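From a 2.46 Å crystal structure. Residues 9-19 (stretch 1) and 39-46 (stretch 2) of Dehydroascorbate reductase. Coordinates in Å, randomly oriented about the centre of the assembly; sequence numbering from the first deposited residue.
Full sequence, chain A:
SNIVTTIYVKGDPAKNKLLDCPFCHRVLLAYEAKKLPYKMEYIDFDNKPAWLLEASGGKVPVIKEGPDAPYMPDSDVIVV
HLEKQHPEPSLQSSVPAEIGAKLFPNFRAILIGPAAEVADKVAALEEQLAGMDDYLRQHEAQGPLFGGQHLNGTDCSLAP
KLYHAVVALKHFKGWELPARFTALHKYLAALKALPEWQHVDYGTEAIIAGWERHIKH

Stretch 1 (9-19) VKGDPAKNKLL
Stretch 2 (39-46) KMEYIDFD

The start of stretch 1 pairs in parallel with the strand of stretch 2, Val 9 beside Tyr 42 (CA-CA 5.3 Å) and Lys 10 beside Ile 43 (CA-CA 5.0 Å), burying 647 Å² in all. Three near-linear hydrogen bonds set the register: Val 9 N to Glu 41 O (3.0 Å), Ile 43 N to Val 9 O (2.8 Å) and Gly 11 N to Ile 43 O (3.0 Å). Beyond them a water bridges Gly 11 O (3.1 Å) and Phe 45 N (2.8 Å). Stretch 1 then turns back on itself through Asn 16 (phi/psi 51/43), Asp 12 N bonding Lys 17 O (2.8 Å).

Against this hairpin packs the ring of Tyr 42, chi1 -59° (m), chi2 -64°. Tyr 42 CD1 lies 3.8 Å from Val 9 CG2 (chi1 m) and 3.7 Å from Gly 11 CA, where an ideal CB would clash at 2.2 Å from CD1; glycine makes the room. Lys 17 N covers one ring face, 3.8 Å from Tyr 42 CE2. Beside the ring, apolar side chains pack together: Met 40 (m, t, p) brings its CE to Leu 18 CD1 (3.3 Å; Leu 18 t, p) and Val 9 CG2 (3.8 Å). Val 9 and Ile 43, both branched and apolar, suit their buried sites.

On the face shared with Ile 43 (m, m), Lys 10 extends (t, t, t, chi4 115°), laying CG over the Phe 45 ring (chi1 -83°, chi2 0°), 3.9 Å from its centroid.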

# COMPACT_ATOMS: atom_id res chain seq x y z
N VAL A 9 -2.31 11.76 -5.32
CA VAL A 9 -1.31 10.76 -4.97
C VAL A 9 0.06 11.28 -5.37
O VAL A 9 0.19 12.30 -6.03
CB VAL A 9 -1.59 9.40 -5.65
CG1 VAL A 9 -2.91 8.83 -5.18
CG2 VAL A 9 -1.58 9.56 -7.16
N LYS A 10 1.09 10.55 -4.95
CA LYS A 10 2.45 10.90 -5.33
C LYS A 10 2.70 10.49 -6.78
O LYS A 10 2.49 9.32 -7.14
CB LYS A 10 3.46 10.24 -4.40
CG LYS A 10 4.90 10.34 -4.90
CD LYS A 10 5.82 9.34 -4.21
CE LYS A 10 7.26 9.55 -4.62
NZ LYS A 10 8.15 10.00 -3.51
N GLY A 11 3.12 11.43 -7.61
CA GLY A 11 3.30 11.11 -9.01
C GLY A 11 4.21 12.09 -9.71
O GLY A 11 4.87 12.92 -9.09
N ASP A 12 4.25 11.96 -11.03
CA ASP A 12 4.96 12.89 -11.90
C ASP A 12 3.96 13.54 -12.84
O ASP A 12 3.62 12.97 -13.88
CB ASP A 12 6.05 12.18 -12.71
CG ASP A 12 6.95 13.14 -13.44
OD1 ASP A 12 6.50 14.25 -13.79
OD2 ASP A 12 8.12 12.79 -13.67
N PRO A 13 3.46 14.74 -12.52
CA PRO A 13 2.44 15.35 -13.38
C PRO A 13 2.93 15.60 -14.80
O PRO A 13 2.13 15.52 -15.74
CB PRO A 13 2.11 16.67 -12.66
CG PRO A 13 2.79 16.59 -11.31
CD PRO A 13 3.94 15.67 -11.49
N ALA A 14 4.22 15.87 -14.98
CA ALA A 14 4.78 16.12 -16.30
C ALA A 14 4.82 14.87 -17.17
O ALA A 14 5.04 14.98 -18.37
CB ALA A 14 6.18 16.70 -16.18
N LYS A 15 4.62 13.68 -16.59
CA LYS A 15 4.62 12.45 -17.37
C LYS A 15 3.36 11.62 -17.15
O LYS A 15 3.28 10.50 -17.67
CB LYS A 15 5.86 11.62 -17.04
CG LYS A 15 7.14 12.28 -17.50
CD LYS A 15 8.34 11.86 -16.68
CE LYS A 15 8.74 10.42 -16.94
NZ LYS A 15 10.11 10.15 -16.43
N ASN A 16 2.38 12.15 -16.42
CA ASN A 16 1.15 11.41 -16.09
C ASN A 16 1.49 10.04 -15.51
O ASN A 16 0.87 9.03 -15.84
CB ASN A 16 0.24 11.29 -17.32
CG ASN A 16 -1.22 11.22 -16.95
OD1 ASN A 16 -1.88 10.19 -17.13
ND2 ASN A 16 -1.75 12.32 -16.42
N LYS A 17 2.49 10.01 -14.63
CA LYS A 17 3.07 8.77 -14.13
C LYS A 17 2.86 8.64 -12.63
O LYS A 17 3.28 9.52 -11.86
CB LYS A 17 4.56 8.70 -14.47
CG LYS A 17 5.21 7.39 -14.09
CD LYS A 17 6.72 7.48 -14.22
CE LYS A 17 7.37 6.15 -13.84
NZ LYS A 17 8.85 6.25 -13.86
N LEU A 18 2.23 7.54 -12.21
CA LEU A 18 2.03 7.24 -10.80
C LEU A 18 3.34 6.80 -10.17
O LEU A 18 4.12 6.07 -10.77
CB LEU A 18 0.97 6.14 -10.64
CG LEU A 18 0.79 5.49 -9.26
CD1 LEU A 18 0.37 6.53 -8.20
CD2 LEU A 18 -0.22 4.35 -9.31
N LEU A 19 3.59 7.26 -8.94
CA LEU A 19 4.78 6.84 -8.22
C LEU A 19 4.40 5.90 -7.07
O LEU A 19 3.32 5.29 -7.08
CB LEU A 19 5.57 8.07 -7.78
CG LEU A 19 6.27 8.78 -8.96
CD1 LEU A 19 7.22 9.88 -8.50
CD2 LEU A 19 7.00 7.78 -9.88
N LYS A 39 -10.37 9.60 -10.43
CA LYS A 39 -9.39 10.25 -11.28
C LYS A 39 -8.18 10.60 -10.43
O LYS A 39 -8.31 11.23 -9.38
CB LYS A 39 -9.98 11.51 -11.92
CG LYS A 39 -9.31 11.88 -13.22
CD LYS A 39 -8.77 13.29 -13.18
CE LYS A 39 -7.69 13.49 -14.22
NZ LYS A 39 -6.74 14.56 -13.81
N MET A 40 -6.99 10.19 -10.89
CA MET A 40 -5.75 10.49 -10.18
C MET A 40 -5.23 11.87 -10.56
O MET A 40 -5.18 12.23 -11.73
CB MET A 40 -4.68 9.44 -10.46
CG MET A 40 -4.90 8.12 -9.74
SD MET A 40 -4.01 6.74 -10.46
CE MET A 40 -2.39 7.16 -9.96
N GLU A 41 -4.87 12.64 -9.54
CA GLU A 41 -4.11 13.87 -9.70
C GLU A 41 -2.76 13.66 -9.03
O GLU A 41 -2.69 13.25 -7.87
CB GLU A 41 -4.86 15.05 -9.07
CG GLU A 41 -4.62 16.37 -9.75
CD GLU A 41 -5.35 16.48 -11.07
OE1 GLU A 41 -4.66 16.64 -12.09
OE2 GLU A 41 -6.60 16.39 -11.07
N TYR A 42 -1.68 13.91 -9.78
CA TYR A 42 -0.34 13.60 -9.31
C TYR A 42 0.27 14.81 -8.62
O TYR A 42 0.26 15.92 -9.18
CB TYR A 42 0.55 13.16 -10.47
CG TYR A 42 0.02 11.96 -11.17
CD1 TYR A 42 -0.09 10.75 -10.50
CD2 TYR A 42 -0.41 12.02 -12.48
CE1 TYR A 42 -0.59 9.64 -11.13
CE2 TYR A 42 -0.92 10.91 -13.12
CZ TYR A 42 -1.00 9.72 -12.43
OH TYR A 42 -1.50 8.59 -13.04
N ILE A 43 0.79 14.60 -7.42
CA ILE A 43 1.52 15.62 -6.69
C ILE A 43 3.01 15.34 -6.88
O ILE A 43 3.48 14.23 -6.60
CB ILE A 43 1.15 15.64 -5.20
CG1 ILE A 43 -0.36 15.83 -5.01
CG2 ILE A 43 1.96 16.71 -4.48
CD1 ILE A 43 -0.87 17.21 -5.33
N ASP A 44 3.73 16.34 -7.37
CA ASP A 44 5.18 16.27 -7.45
C ASP A 44 5.75 16.70 -6.10
O ASP A 44 5.58 17.86 -5.70
CB ASP A 44 5.67 17.16 -8.59
CG ASP A 44 7.17 17.41 -8.57
OD1 ASP A 44 7.59 18.42 -9.18
OD2 ASP A 44 7.92 16.63 -7.95
N PHE A 45 6.42 15.78 -5.41
CA PHE A 45 6.92 16.06 -4.07
C PHE A 45 7.97 17.17 -4.06
O PHE A 45 8.24 17.73 -2.99
CB PHE A 45 7.51 14.80 -3.43
CG PHE A 45 6.49 13.90 -2.81
CD1 PHE A 45 5.14 14.23 -2.83
CD2 PHE A 45 6.87 12.72 -2.18
CE1 PHE A 45 4.20 13.40 -2.26
CE2 PHE A 45 5.94 11.88 -1.60
CZ PHE A 45 4.60 12.22 -1.64
N ASP A 46 8.56 17.48 -5.20
CA ASP A 46 9.49 18.60 -5.30
C ASP A 46 8.79 19.92 -5.62
O ASP A 46 9.47 20.93 -5.83
CB ASP A 46 10.55 18.31 -6.37
CG ASP A 46 11.44 17.13 -6.01
OD1 ASP A 46 11.29 16.06 -6.63
OD2 ASP A 46 12.29 17.27 -5.11
O HOH W 1 6.90 13.39 -6.82